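Beta-glucosidase (Saccharopolyspora erythraea D, PDB 5M6G) probably hydrolyses terminal, non-reducing beta-D-glucosyl residues to release beta-D-glucose, as a two-domain enzyme of glycosyl hydrolase family 3. Local coordinates at residues W104-D109 with A388-L393; A185-W190 with D592-N597; S209-L214 with R269-V274; Q320-P325 with S342-K347; L404-V409 with E565-A570. All coordinates share one frame; numbering follows the deposited sequence.

Interaction 1. Residues W104-D109 with A388-L393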
# COMPACT_ATOMS: atom_id res chain seq x y z
N TRP A 104 -10.69 -17.44 0.20
CA TRP A 104 -10.68 -16.28 1.10
C TRP A 104 -12.09 -15.98 1.61
O TRP A 104 -12.28 -15.70 2.80
CB TRP A 104 -10.12 -15.05 0.39
CG TRP A 104 -8.64 -14.99 0.29
CD1 TRP A 104 -7.85 -15.61 -0.64
CD2 TRP A 104 -7.75 -14.24 1.14
NE1 TRP A 104 -6.52 -15.30 -0.42
CE2 TRP A 104 -6.44 -14.46 0.67
CE3 TRP A 104 -7.94 -13.41 2.26
CZ2 TRP A 104 -5.32 -13.89 1.27
CZ3 TRP A 104 -6.82 -12.84 2.86
CH2 TRP A 104 -5.53 -13.08 2.36
N ALA A 105 -13.08 -16.01 0.72
CA ALA A 105 -14.45 -15.76 1.16
C ALA A 105 -14.90 -16.82 2.17
O ALA A 105 -15.56 -16.49 3.16
CB ALA A 105 -15.40 -15.71 -0.03
N ASP A 106 -14.55 -18.08 1.93
CA ASP A 106 -14.87 -19.14 2.88
C ASP A 106 -14.22 -18.88 4.23
O ASP A 106 -14.85 -19.03 5.28
CB ASP A 106 -14.43 -20.50 2.33
CG ASP A 106 -15.25 -20.95 1.16
OD1 ASP A 106 -16.33 -20.35 0.91
OD2 ASP A 106 -14.82 -21.91 0.48
N MET A 107 -12.93 -18.51 4.21
CA MET A 107 -12.23 -18.24 5.46
C MET A 107 -12.91 -17.11 6.23
O MET A 107 -13.15 -17.22 7.43
CB MET A 107 -10.77 -17.89 5.17
CG MET A 107 -9.95 -17.59 6.43
SD MET A 107 -8.30 -17.03 5.97
CE MET A 107 -8.65 -15.40 5.34
N TYR A 108 -13.22 -16.02 5.53
CA TYR A 108 -13.90 -14.89 6.15
C TYR A 108 -15.22 -15.32 6.79
O TYR A 108 -15.48 -15.02 7.96
CB TYR A 108 -14.13 -13.78 5.13
CG TYR A 108 -14.87 -12.61 5.71
CD1 TYR A 108 -14.19 -11.55 6.30
CD2 TYR A 108 -16.26 -12.59 5.73
CE1 TYR A 108 -14.88 -10.48 6.86
CE2 TYR A 108 -16.95 -11.55 6.30
CZ TYR A 108 -16.26 -10.49 6.86
OH TYR A 108 -16.96 -9.45 7.41
N ASP A 109 -16.07 -16.01 6.02
CA ASP A 109 -17.37 -16.43 6.54
C ASP A 109 -17.22 -17.36 7.74
O ASP A 109 -18.08 -17.36 8.63
CB ASP A 109 -18.18 -17.13 5.45
CG ASP A 109 -18.72 -16.16 4.42
OD1 ASP A 109 -18.60 -14.94 4.64
OD2 ASP A 109 -19.27 -16.63 3.41
N ALA A 388 -19.52 -12.67 3.19
CA ALA A 388 -18.91 -12.28 1.94
C ALA A 388 -19.96 -12.13 0.85
O ALA A 388 -20.91 -12.92 0.76
CB ALA A 388 -17.85 -13.30 1.53
N GLN A 389 -19.78 -11.12 0.01
CA GLN A 389 -20.68 -10.82 -1.11
C GLN A 389 -20.20 -11.61 -2.32
O GLN A 389 -19.47 -11.11 -3.18
CB GLN A 389 -20.67 -9.33 -1.40
CG GLN A 389 -21.45 -8.50 -0.44
CD GLN A 389 -20.78 -7.16 -0.27
OE1 GLN A 389 -20.09 -6.91 0.72
NE2 GLN A 389 -20.88 -6.35 -1.28
N ARG A 390 -20.63 -12.87 -2.40
CA ARG A 390 -20.04 -13.71 -3.44
C ARG A 390 -20.50 -13.34 -4.84
O ARG A 390 -19.87 -13.78 -5.81
CB ARG A 390 -20.33 -15.17 -3.13
CG ARG A 390 -19.59 -15.58 -1.89
CD ARG A 390 -19.99 -16.92 -1.42
NE ARG A 390 -19.44 -17.18 -0.10
CZ ARG A 390 -18.41 -17.98 0.13
NH1 ARG A 390 -17.81 -18.60 -0.88
NH2 ARG A 390 -17.99 -18.17 1.37
N ASP A 391 -21.55 -12.53 -4.99
CA ASP A 391 -21.90 -12.01 -6.31
C ASP A 391 -20.76 -11.23 -6.94
O ASP A 391 -20.76 -11.02 -8.16
CB ASP A 391 -23.12 -11.10 -6.23
CG ASP A 391 -24.40 -11.85 -5.97
OD1 ASP A 391 -24.44 -13.08 -6.20
OD2 ASP A 391 -25.38 -11.20 -5.54
N LEU A 392 -19.80 -10.76 -6.14
CA LEU A 392 -18.69 -9.95 -6.64
C LEU A 392 -17.46 -10.77 -7.00
O LEU A 392 -16.51 -10.20 -7.56
CB LEU A 392 -18.32 -8.89 -5.60
CG LEU A 392 -19.35 -7.79 -5.34
CD1 LEU A 392 -18.88 -6.86 -4.23
CD2 LEU A 392 -19.65 -7.00 -6.61
N LEU A 393 -17.44 -12.06 -6.68
CA LEU A 393 -16.29 -12.89 -7.03
C LEU A 393 -15.95 -12.86 -8.52
O LEU A 393 -14.75 -12.91 -8.85
CB LEU A 393 -16.52 -14.33 -6.56
CG LEU A 393 -16.36 -14.56 -5.05
CD1 LEU A 393 -16.92 -15.92 -4.62
CD2 LEU A 393 -14.90 -14.41 -4.62
O HOH W 1 -20.82 -15.53 1.72
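Arg390 reaches out from between helices 363-379 and 399-412 and brings the edge of its guanidinium to two carboxylates, Asp106 and Asp109, of helix 101-116 in the TIM-barrel-type N-terminal domain. The three residues form a salt-bridge network. Arg390 CG lies anti to the carbonyl carbon (chi1 -67°), and from there the chain runs extended to NE. Against Asp106 it crosses at about a right angle and grips end-on: NH1 and NH2 both bond to OD1, NH2 at 2.8 Å from Asp106 OD1, with the two planes 31° apart. Toward Asp109 the approach is tip to tip. Here Arg390 NH2 lies 2.9 Å from Asp109 OD2 in a nearly straight bond (172°), coming from above the carboxylate plane although the oxygen sits in the plane of the guanidinium. One face of the guanidinium is covered near its rim by the methyl of Ala105, whose CB also packs 3.8 Å from Ala388 CB. The other oxygen of Asp109 takes a backbone N-H: Ala388 N donates to the syn lone pair of Asp109 OD1 at 2.8 Å. Water 1 accepts from Arg390 NE and donates to Asp109 OD2 and Ala388 O. An alanine in place of Arg390 would probably leave both carboxylates without their shared cation, water 1 without its NE donor, and Ala105 CB without the guanidinium over it. Nearby, Tyr108 bonds through its OH to Asp175, a magnesium ligand. Charge pairing and the Asp109 to Ala388 N bond thus together join segment 388-393 to helix 101-116.

Interaction 2. Residues A185-W190 with D592-N597. With MG (magnesium ion), chain D.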
# COMPACT_ATOMS: atom_id res chain seq x y z
N ALA A 185 7.18 10.49 1.04
CA ALA A 185 8.52 9.92 1.11
C ALA A 185 9.55 10.98 0.73
O ALA A 185 9.60 11.41 -0.42
CB ALA A 185 8.63 8.70 0.20
N ARG A 186 10.36 11.39 1.70
CA ARG A 186 11.37 12.43 1.50
C ARG A 186 12.79 11.89 1.35
O ARG A 186 13.69 12.67 1.04
CB ARG A 186 11.35 13.42 2.68
CG ARG A 186 9.98 13.96 3.01
CD ARG A 186 9.54 15.05 2.06
NE ARG A 186 10.33 16.28 2.22
CZ ARG A 186 10.27 17.30 1.37
NH1 ARG A 186 11.00 18.40 1.57
NH2 ARG A 186 9.47 17.23 0.31
N ASP A 187 13.01 10.59 1.57
CA ASP A 187 14.36 10.02 1.46
C ASP A 187 14.29 8.68 0.73
O ASP A 187 13.83 7.68 1.28
CB ASP A 187 14.99 9.85 2.85
CG ASP A 187 16.49 9.62 2.78
OD1 ASP A 187 16.92 8.74 2.01
OD2 ASP A 187 17.24 10.32 3.50
N ASP A 188 14.80 8.66 -0.50
CA ASP A 188 14.64 7.50 -1.38
C ASP A 188 15.28 6.24 -0.82
O ASP A 188 14.99 5.15 -1.31
CB ASP A 188 15.23 7.82 -2.76
CG ASP A 188 14.38 8.79 -3.54
OD1 ASP A 188 13.24 9.08 -3.10
OD2 ASP A 188 14.84 9.25 -4.61
N ARG A 189 16.15 6.35 0.18
CA ARG A 189 16.72 5.15 0.80
C ARG A 189 15.66 4.31 1.49
O ARG A 189 15.90 3.12 1.75
CB ARG A 189 17.80 5.56 1.80
CG ARG A 189 19.06 6.03 1.11
CD ARG A 189 20.05 6.57 2.11
NE ARG A 189 19.67 7.90 2.56
CZ ARG A 189 20.47 8.70 3.26
NH1 ARG A 189 21.69 8.31 3.59
NH2 ARG A 189 20.04 9.90 3.64
N TRP A 190 14.51 4.90 1.80
CA TRP A 190 13.44 4.21 2.52
C TRP A 190 12.88 3.04 1.72
O TRP A 190 12.56 3.18 0.54
CB TRP A 190 12.32 5.20 2.83
CG TRP A 190 11.30 4.70 3.80
CD1 TRP A 190 11.48 3.80 4.82
CD2 TRP A 190 9.93 5.12 3.87
NE1 TRP A 190 10.30 3.63 5.52
CE2 TRP A 190 9.33 4.43 4.96
CE3 TRP A 190 9.14 6.00 3.12
CZ2 TRP A 190 7.99 4.60 5.31
CZ3 TRP A 190 7.79 6.17 3.48
CH2 TRP A 190 7.24 5.47 4.56
N ASP A 592 24.81 10.84 -2.83
CA ASP A 592 25.25 11.76 -1.79
C ASP A 592 24.28 12.91 -1.55
O ASP A 592 24.40 13.60 -0.53
CB ASP A 592 26.63 12.33 -2.16
CG ASP A 592 27.73 11.29 -2.11
OD1 ASP A 592 27.49 10.20 -1.54
OD2 ASP A 592 28.83 11.54 -2.65
N GLN A 593 23.34 13.16 -2.46
CA GLN A 593 22.36 14.22 -2.29
C GLN A 593 21.17 13.80 -1.44
O GLN A 593 20.40 14.66 -1.01
CB GLN A 593 21.83 14.70 -3.64
CG GLN A 593 22.83 15.47 -4.52
CD GLN A 593 22.30 15.64 -5.93
OE1 GLN A 593 21.80 14.68 -6.53
NE2 GLN A 593 22.37 16.86 -6.45
N LEU A 594 20.96 12.50 -1.24
CA LEU A 594 19.81 12.07 -0.46
C LEU A 594 19.93 12.56 0.97
O LEU A 594 21.02 12.53 1.55
CB LEU A 594 19.66 10.54 -0.49
CG LEU A 594 19.56 9.93 -1.88
CD1 LEU A 594 19.19 8.46 -1.74
CD2 LEU A 594 18.53 10.69 -2.70
N PRO A 595 18.82 13.04 1.56
CA PRO A 595 17.51 13.20 0.91
C PRO A 595 17.47 14.39 -0.06
O PRO A 595 18.00 15.45 0.28
CB PRO A 595 16.57 13.44 2.09
CG PRO A 595 17.46 14.14 3.11
CD PRO A 595 18.78 13.44 2.98
N ILE A 596 16.86 14.22 -1.24
CA ILE A 596 16.73 15.31 -2.20
C ILE A 596 15.25 15.54 -2.47
O ILE A 596 14.50 14.58 -2.71
CB ILE A 596 17.52 15.04 -3.50
CG1 ILE A 596 17.44 16.27 -4.41
CG2 ILE A 596 17.04 13.76 -4.19
CD1 ILE A 596 18.46 16.27 -5.55
N ASN A 597 14.83 16.79 -2.40
CA ASN A 597 13.42 17.11 -2.54
C ASN A 597 13.26 18.46 -3.21
O ASN A 597 14.11 19.34 -3.06
CB ASN A 597 12.71 17.11 -1.19
CG ASN A 597 12.70 15.75 -0.55
OD1 ASN A 597 11.91 14.89 -0.92
ND2 ASN A 597 13.60 15.53 0.41
MG MG D . 12.56 13.32 -2.68
O HOH W 2 11.78 11.46 -1.78
O HOH W 3 15.23 11.76 -1.37
O HOH W 4 13.66 12.03 -4.21
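Asn597 and Arg186 meet flat against each other: the side-chain amide of Asn597 stacks on the guanidinium with the planes 11° apart, and Asn597 CG sits 3.5 Å from Arg186 CZ, over the centre of the group. The arginine can fold back this way because its chain bends at both chi2 and chi3, and its NH2 is held by the carbonyl of Glu199.

One direct hydrogen bond joins the loops, from Asn597 ND2 to Arg186 O at 2.9 Å, on a lone pair of the carbonyl. Water 3 adds a second link, accepting from Asp188 N and from Ile596 N. A side-on salt bridge to Asp187, with NE to OD1 and NH2 to OD2, holds Arg189 against Leu594, and the same OD1 accepts from Arg189 N in an Asx turn.

The van der Waals contacts lie around Leu594 and cis-Pro595. Leu594 CD1 touches Arg189 CG at 3.7 Å, while Pro595 CB rests 3.2 Å from Arg186 O.

Metal coordination completes the set. Ile596 O at 2.3 Å and Asn597 OD1 at 2.5 Å bind the magnesium ion, together with waters 2 and 4 and Glu199. Because Asn597 spends its oxygen on the metal and its N-H on Arg186 O, a flip of its amide would probably cost both; coordination by Glu199 from one family domain and by Ile596 and Asn597 from the other lets the ion bridge the two.

Interaction 3. Residues S209-L214 with R269-V274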
# COMPACT_ATOMS: atom_id res chain seq x y z
N SER A 209 -7.90 10.59 -2.97
CA SER A 209 -9.05 10.10 -3.73
C SER A 209 -9.15 8.58 -3.69
O SER A 209 -10.24 8.03 -3.92
CB SER A 209 -8.95 10.61 -5.17
OG SER A 209 -7.89 9.96 -5.84
N ALA A 210 -8.05 7.87 -3.40
CA ALA A 210 -8.13 6.43 -3.17
C ALA A 210 -9.13 6.10 -2.07
O ALA A 210 -9.81 5.07 -2.13
CB ALA A 210 -6.75 5.88 -2.80
N VAL A 211 -9.22 6.97 -1.05
CA VAL A 211 -10.17 6.75 0.05
C VAL A 211 -11.60 6.76 -0.48
O VAL A 211 -12.43 5.91 -0.12
CB VAL A 211 -9.98 7.82 1.14
CG1 VAL A 211 -11.08 7.69 2.21
CG2 VAL A 211 -8.60 7.71 1.76
N THR A 212 -11.91 7.75 -1.31
CA THR A 212 -13.25 7.88 -1.85
C THR A 212 -13.61 6.69 -2.73
O THR A 212 -14.75 6.23 -2.72
CB THR A 212 -13.37 9.19 -2.63
OG1 THR A 212 -12.98 10.27 -1.77
CG2 THR A 212 -14.79 9.40 -3.13
N GLY A 213 -12.63 6.17 -3.48
CA GLY A 213 -12.89 5.00 -4.30
C GLY A 213 -13.16 3.76 -3.45
O GLY A 213 -14.12 3.03 -3.69
N LEU A 214 -12.31 3.53 -2.45
CA LEU A 214 -12.46 2.35 -1.60
C LEU A 214 -13.78 2.39 -0.84
O LEU A 214 -14.52 1.39 -0.79
CB LEU A 214 -11.28 2.27 -0.62
CG LEU A 214 -9.93 1.78 -1.15
CD1 LEU A 214 -8.81 2.19 -0.21
CD2 LEU A 214 -9.98 0.26 -1.30
N ARG A 269 -12.31 13.48 3.33
CA ARG A 269 -13.00 12.52 2.48
C ARG A 269 -13.73 11.45 3.27
O ARG A 269 -14.42 10.61 2.67
CB ARG A 269 -12.02 11.85 1.52
CG ARG A 269 -11.55 12.77 0.43
CD ARG A 269 -10.50 12.09 -0.44
NE ARG A 269 -9.99 12.98 -1.48
CZ ARG A 269 -10.59 13.15 -2.65
NH1 ARG A 269 -11.72 12.50 -2.92
NH2 ARG A 269 -10.07 13.98 -3.54
N GLY A 270 -13.62 11.45 4.60
CA GLY A 270 -14.34 10.50 5.42
C GLY A 270 -13.62 9.21 5.71
O GLY A 270 -14.28 8.22 6.02
N VAL A 271 -12.29 9.20 5.64
CA VAL A 271 -11.53 7.96 5.87
C VAL A 271 -11.97 7.34 7.19
O VAL A 271 -12.11 8.03 8.21
CB VAL A 271 -10.02 8.25 5.83
CG1 VAL A 271 -9.54 9.05 7.06
CG2 VAL A 271 -9.25 6.95 5.68
N GLY A 272 -12.24 6.04 7.18
CA GLY A 272 -12.81 5.40 8.36
C GLY A 272 -11.79 5.08 9.43
O GLY A 272 -12.14 5.02 10.62
N SER A 273 -10.54 4.89 9.04
CA SER A 273 -9.49 4.44 9.95
C SER A 273 -8.21 5.20 9.68
O SER A 273 -7.96 5.65 8.56
CB SER A 273 -9.23 2.93 9.79
OG SER A 273 -8.31 2.47 10.75
N VAL A 274 -7.41 5.38 10.73
CA VAL A 274 -6.04 5.89 10.62
C VAL A 274 -5.13 4.92 11.35
O VAL A 274 -5.43 4.52 12.49
CB VAL A 274 -5.91 7.32 11.21
CG1 VAL A 274 -4.46 7.71 11.33
CG2 VAL A 274 -6.65 8.33 10.34
O HOH W 5 -15.06 10.76 0.07
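The contact packs helix 209-215 against the turn that leads from helix 261-268 into strand 273-276, part of the parallel sheet in the TIM-barrel-type N-terminal domain. Gly270 ends the preceding helix in a Schellman motif, and Arg269, just before it, lays its side chain across Ser209 and Thr212. Its guanidinium lies with one face on the backbone of Ser209: Arg269 CZ is 3.6 Å from Ser209 CA, which sits over the centre of the group. At the edge, Arg269 NH1 donates to Thr212 OG1 at 2.8 Å with an angle of 152°, the oxygen close to the guanidinium plane. Thr212 presents that oxygen with OG1 anti to its carbonyl carbon (chi1 -55°), and the two side chains cross at about a right angle. Water 5 closes a second path, hydrogen-bonding to Thr212 OG1 and donating to Arg269 O at 2.7 Å. Farther along, the contact turns apolar as Val211 CG1 packs 3.8 Å from Val271 CB and also touches Val271 CA. Outside the pair, Gln215 accepts from Gly272 N through OE1 and donates through NE2 to Gly270 O, while Ser209 OG bonds to Pro155 O. Thr212 OG1 therefore serves the arginine and the water at once, so this one hydroxyl links both the side chain and the backbone of Arg269 to the helix, while the Val211-Val271 pair adds an apolar contact beside this polar one.

Interaction 4. Residues Q320-P325 with S342-K347. With MG (magnesium ion), chain B.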
# COMPACT_ATOMS: atom_id res chain seq x y z
N GLN A 320 12.34 -3.65 23.29
CA GLN A 320 12.52 -5.06 23.58
C GLN A 320 11.30 -5.87 23.13
O GLN A 320 10.18 -5.35 23.11
CB GLN A 320 12.78 -5.28 25.08
CG GLN A 320 14.01 -4.54 25.58
CD GLN A 320 14.33 -4.83 27.03
OE1 GLN A 320 13.70 -5.68 27.66
NE2 GLN A 320 15.33 -4.14 27.57
N GLU A 321 11.54 -7.13 22.79
CA GLU A 321 10.48 -7.98 22.25
C GLU A 321 9.30 -8.06 23.21
O GLU A 321 9.42 -7.83 24.41
CB GLU A 321 11.01 -9.39 21.97
CG GLU A 321 11.80 -9.52 20.69
CD GLU A 321 12.08 -10.97 20.36
OE1 GLU A 321 11.39 -11.86 20.90
OE2 GLU A 321 13.00 -11.24 19.56
N ASP A 322 8.13 -8.36 22.63
CA ASP A 322 6.88 -8.54 23.37
C ASP A 322 6.40 -7.22 23.97
O ASP A 322 7.12 -6.22 23.97
CB ASP A 322 7.04 -9.60 24.46
CG ASP A 322 5.76 -10.37 24.71
OD1 ASP A 322 4.68 -9.87 24.33
OD2 ASP A 322 5.83 -11.48 25.27
N PHE A 323 5.16 -7.20 24.47
CA PHE A 323 4.61 -5.99 25.08
C PHE A 323 4.49 -6.19 26.58
O PHE A 323 4.19 -7.29 27.05
CB PHE A 323 3.26 -5.59 24.45
CG PHE A 323 2.20 -6.66 24.49
CD1 PHE A 323 1.43 -6.87 25.63
CD2 PHE A 323 1.91 -7.40 23.35
CE1 PHE A 323 0.43 -7.83 25.65
CE2 PHE A 323 0.91 -8.36 23.36
CZ PHE A 323 0.17 -8.58 24.52
N THR A 324 4.77 -5.13 27.32
CA THR A 324 4.65 -5.10 28.77
C THR A 324 3.38 -4.38 29.18
O THR A 324 2.74 -3.71 28.37
CB THR A 324 5.86 -4.40 29.39
OG1 THR A 324 5.87 -3.03 28.98
CG2 THR A 324 7.16 -5.08 28.98
N PRO A 325 2.99 -4.47 30.45
CA PRO A 325 1.85 -3.65 30.90
C PRO A 325 2.08 -2.17 30.70
O PRO A 325 1.12 -1.45 30.40
CB PRO A 325 1.73 -4.01 32.39
CG PRO A 325 2.26 -5.39 32.48
CD PRO A 325 3.40 -5.44 31.48
N SER A 342 0.22 -9.96 16.45
CA SER A 342 0.48 -11.24 15.80
C SER A 342 0.04 -12.43 16.63
O SER A 342 -0.11 -13.53 16.09
CB SER A 342 1.98 -11.39 15.49
OG SER A 342 2.77 -11.35 16.67
N SER A 343 -0.15 -12.22 17.94
CA SER A 343 -0.53 -13.25 18.89
C SER A 343 -0.68 -12.58 20.24
O SER A 343 -0.60 -11.35 20.34
CB SER A 343 0.53 -14.35 18.96
OG SER A 343 1.76 -13.81 19.42
N ARG A 344 -0.90 -13.38 21.29
CA ARG A 344 -0.95 -12.90 22.68
C ARG A 344 -2.20 -12.06 22.97
O ARG A 344 -2.17 -11.18 23.84
CB ARG A 344 0.32 -12.12 23.04
CG ARG A 344 1.57 -12.97 23.17
CD ARG A 344 2.79 -12.17 22.73
NE ARG A 344 2.67 -11.74 21.34
CZ ARG A 344 3.10 -10.58 20.87
NH1 ARG A 344 2.94 -10.26 19.60
NH2 ARG A 344 3.70 -9.72 21.70
N HIS A 345 -3.30 -12.32 22.27
CA HIS A 345 -4.54 -11.56 22.48
C HIS A 345 -5.05 -11.70 23.91
O HIS A 345 -5.52 -10.73 24.51
CB HIS A 345 -5.60 -12.02 21.49
CG HIS A 345 -5.68 -13.50 21.33
ND1 HIS A 345 -4.75 -14.22 20.62
CD2 HIS A 345 -6.57 -14.41 21.80
CE1 HIS A 345 -5.06 -15.50 20.65
NE2 HIS A 345 -6.17 -15.64 21.36
N GLU A 346 -4.97 -12.90 24.48
CA GLU A 346 -5.43 -13.08 25.85
C GLU A 346 -4.57 -12.29 26.82
O GLU A 346 -5.08 -11.72 27.79
CB GLU A 346 -5.44 -14.56 26.22
CG GLU A 346 -6.00 -14.85 27.60
CD GLU A 346 -6.21 -16.34 27.83
OE1 GLU A 346 -5.93 -17.11 26.89
OE2 GLU A 346 -6.66 -16.72 28.93
N LYS A 347 -3.26 -12.24 26.57
CA LYS A 347 -2.40 -11.45 27.45
C LYS A 347 -2.69 -9.97 27.32
O LYS A 347 -2.70 -9.25 28.32
CB LYS A 347 -0.93 -11.73 27.17
CG LYS A 347 0.00 -10.93 28.08
CD LYS A 347 1.44 -11.37 27.93
CE LYS A 347 1.97 -10.98 26.56
NZ LYS A 347 3.43 -11.21 26.47
MG MG B . 8.45 -4.23 24.41
O HOH W 6 9.10 -5.75 25.95
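Asp322 meets two cations at once, Arg344 and Lys347. Arg344 NH2 donates to Asp322 OD1 at 2.8 Å from well above the carboxylate plane, though the oxygen lies in the plane of the guanidinium. Lys347 approaches tip to tip, and its NZ forms a salt bridge 2.7 Å from Asp322 OD2. Phe323 lies beside both: Lys347 NZ stands over the ring face in a cation-pi contact, 4.7 Å from the centroid, and Arg344 NH2 comes within 3.4 Å of Phe323 CD2. The lysine chain, straight as far as CD, bends at chi3 (68°), which places Lys347 CE 3.6 Å from Phe323 CE1.

In the next shell, Phe323 N bonds to Asp322 OD1 from the face opposite Arg344 NH2. Ser343 OG accepts from Arg344 NE at 3.0 Å, and Asp312 and Asp315 form further salt bridges with the guanidinium. An alanine at Arg344 would probably leave Asp322 with Lys347 as its remaining cation and deprive Asp312 and Asp315 of a shared partner. The backbone of Asp322 does separate work: its carbonyl oxygen and that of Gln320 bind the magnesium ion, whose shell is completed by water 6, Asp315, Asp318 and Glu327.

The metal-bound loop, which follows strand 306-308 and leads into helix 325-334, is thereby pinned to the start of helix 345-357, just after strand 339-341, with Phe323 also packing on Phe348 of that helix.

Interaction 5. Residues L404-V409 with E565-A570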
# COMPACT_ATOMS: atom_id res chain seq x y z
N LEU A 404 -8.45 -1.24 -16.46
CA LEU A 404 -8.17 -0.09 -15.61
C LEU A 404 -6.73 -0.09 -15.15
O LEU A 404 -6.06 0.95 -15.13
CB LEU A 404 -9.12 -0.09 -14.41
CG LEU A 404 -8.95 0.96 -13.32
CD1 LEU A 404 -9.19 2.33 -13.91
CD2 LEU A 404 -9.94 0.70 -12.18
N ALA A 405 -6.23 -1.27 -14.76
CA ALA A 405 -4.85 -1.37 -14.30
C ALA A 405 -3.88 -1.04 -15.43
O ALA A 405 -2.90 -0.32 -15.22
CB ALA A 405 -4.58 -2.76 -13.76
N ARG A 406 -4.14 -1.58 -16.62
CA ARG A 406 -3.31 -1.28 -17.78
C ARG A 406 -3.28 0.22 -18.06
O ARG A 406 -2.24 0.77 -18.46
CB ARG A 406 -3.86 -2.05 -18.99
CG ARG A 406 -3.01 -1.93 -20.25
CD ARG A 406 -3.62 -2.75 -21.38
NE ARG A 406 -2.87 -2.57 -22.63
CZ ARG A 406 -3.23 -3.08 -23.80
NH1 ARG A 406 -4.33 -3.80 -23.89
NH2 ARG A 406 -2.49 -2.87 -24.89
N GLN A 407 -4.41 0.90 -17.89
CA GLN A 407 -4.42 2.34 -18.11
C GLN A 407 -3.54 3.03 -17.07
O GLN A 407 -2.84 4.00 -17.38
CB GLN A 407 -5.86 2.86 -18.09
CG GLN A 407 -5.98 4.38 -18.34
CD GLN A 407 -5.53 4.79 -19.74
OE1 GLN A 407 -5.56 3.99 -20.68
NE2 GLN A 407 -5.11 6.04 -19.89
N ALA A 408 -3.53 2.52 -15.83
CA ALA A 408 -2.66 3.09 -14.81
C ALA A 408 -1.19 2.81 -15.12
O ALA A 408 -0.33 3.67 -14.91
CB ALA A 408 -3.03 2.54 -13.43
N VAL A 409 -0.88 1.60 -15.62
CA VAL A 409 0.48 1.32 -16.06
C VAL A 409 0.92 2.35 -17.09
O VAL A 409 1.98 2.98 -16.96
CB VAL A 409 0.59 -0.11 -16.62
CG1 VAL A 409 1.99 -0.33 -17.23
CG2 VAL A 409 0.28 -1.13 -15.53
N GLU A 565 -0.34 -5.90 -15.17
CA GLU A 565 -0.62 -5.61 -16.58
C GLU A 565 0.60 -4.99 -17.26
O GLU A 565 0.63 -3.81 -17.62
CB GLU A 565 -1.86 -4.72 -16.69
CG GLU A 565 -3.07 -5.29 -15.95
CD GLU A 565 -3.27 -6.79 -16.21
OE1 GLU A 565 -3.26 -7.21 -17.39
OE2 GLU A 565 -3.43 -7.55 -15.23
N GLY A 566 1.61 -5.83 -17.47
CA GLY A 566 2.86 -5.35 -18.06
C GLY A 566 2.71 -4.79 -19.46
O GLY A 566 3.57 -4.01 -19.91
N GLN A 567 1.63 -5.15 -20.17
CA GLN A 567 1.44 -4.67 -21.53
C GLN A 567 1.30 -3.15 -21.60
O GLN A 567 1.54 -2.56 -22.67
CB GLN A 567 0.24 -5.38 -22.16
CG GLN A 567 -1.10 -5.03 -21.54
CD GLN A 567 -1.52 -5.88 -20.33
OE1 GLN A 567 -0.69 -6.47 -19.63
NE2 GLN A 567 -2.84 -5.94 -20.09
N GLY A 568 0.95 -2.48 -20.50
CA GLY A 568 0.90 -1.02 -20.52
C GLY A 568 2.26 -0.38 -20.74
O GLY A 568 2.33 0.76 -21.22
N VAL A 569 3.34 -1.09 -20.42
CA VAL A 569 4.68 -0.59 -20.71
C VAL A 569 4.91 -0.55 -22.21
O VAL A 569 5.39 0.45 -22.76
CB VAL A 569 5.74 -1.44 -20.00
CG1 VAL A 569 7.13 -0.91 -20.33
CG2 VAL A 569 5.50 -1.41 -18.48
N ALA A 570 4.58 -1.65 -22.90
CA ALA A 570 4.71 -1.67 -24.35
C ALA A 570 3.82 -0.64 -25.01
O ALA A 570 4.18 -0.10 -26.06
CB ALA A 570 4.37 -3.06 -24.90
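Val409 and Arg406 both carry a gamma carbon anti to the backbone N, CG1 at chi1 174° and CG at chi1 -174°, and from helix 399-412 they meet segment 565-570, which runs into helix 567-573, an element of the C-terminal domain of the family 3 fold. The arginine chain continues fully extended from CG to NE and crosses Gln567 at about a right angle. Gln567 answers with CG set between its backbone N and carbonyl carbon (chi1 67°), which lays that carbon over one face of the guanidinium, 3.2 Å from Arg406 NE. The charged end finds its polar partner in Asp571, farther along helix 567-573. Beside Ala405, Glu565 packs its aliphatic part: Glu565 CG lies 3.7 Å from Ala405 CB, while the carboxylate turns away to Arg402 and accepts from Gln567 NE2 through OE1. No hydrogen bond links the two segments directly; close packing joins them. The helices come nearest at Gly568, where Gly568 CA lies 5.0 Å from Arg406 CA, and a CB there would clash with Val409 CG1 and Arg406 O. Val409 CG1 instead sits 3.5 Å from Gly568 C and 3.9 Å from Val569 CG2.

The five contacts are spread over the chain and none touches another. Interactions 3 and 4 belong to the N-terminal domain, whereas interaction 2 joins that domain to the C-terminal one through a shared magnesium ion. Interaction 1 lies about 42 Å centre to centre from interaction 2, and interaction 4 about 43 Å from interaction 5, each pair on opposite sides of the chain's centre; interactions 3 and 5 come closest, about 9 Å between nearest atoms. Sorbitol marks the ligand pocket. It lies about 12 Å from the side chain of Arg344 in interaction 4 and about 13 Å from those of Val271 in interaction 3 and Ala185 in interaction 2, so all three lie outside the pocket's first shell.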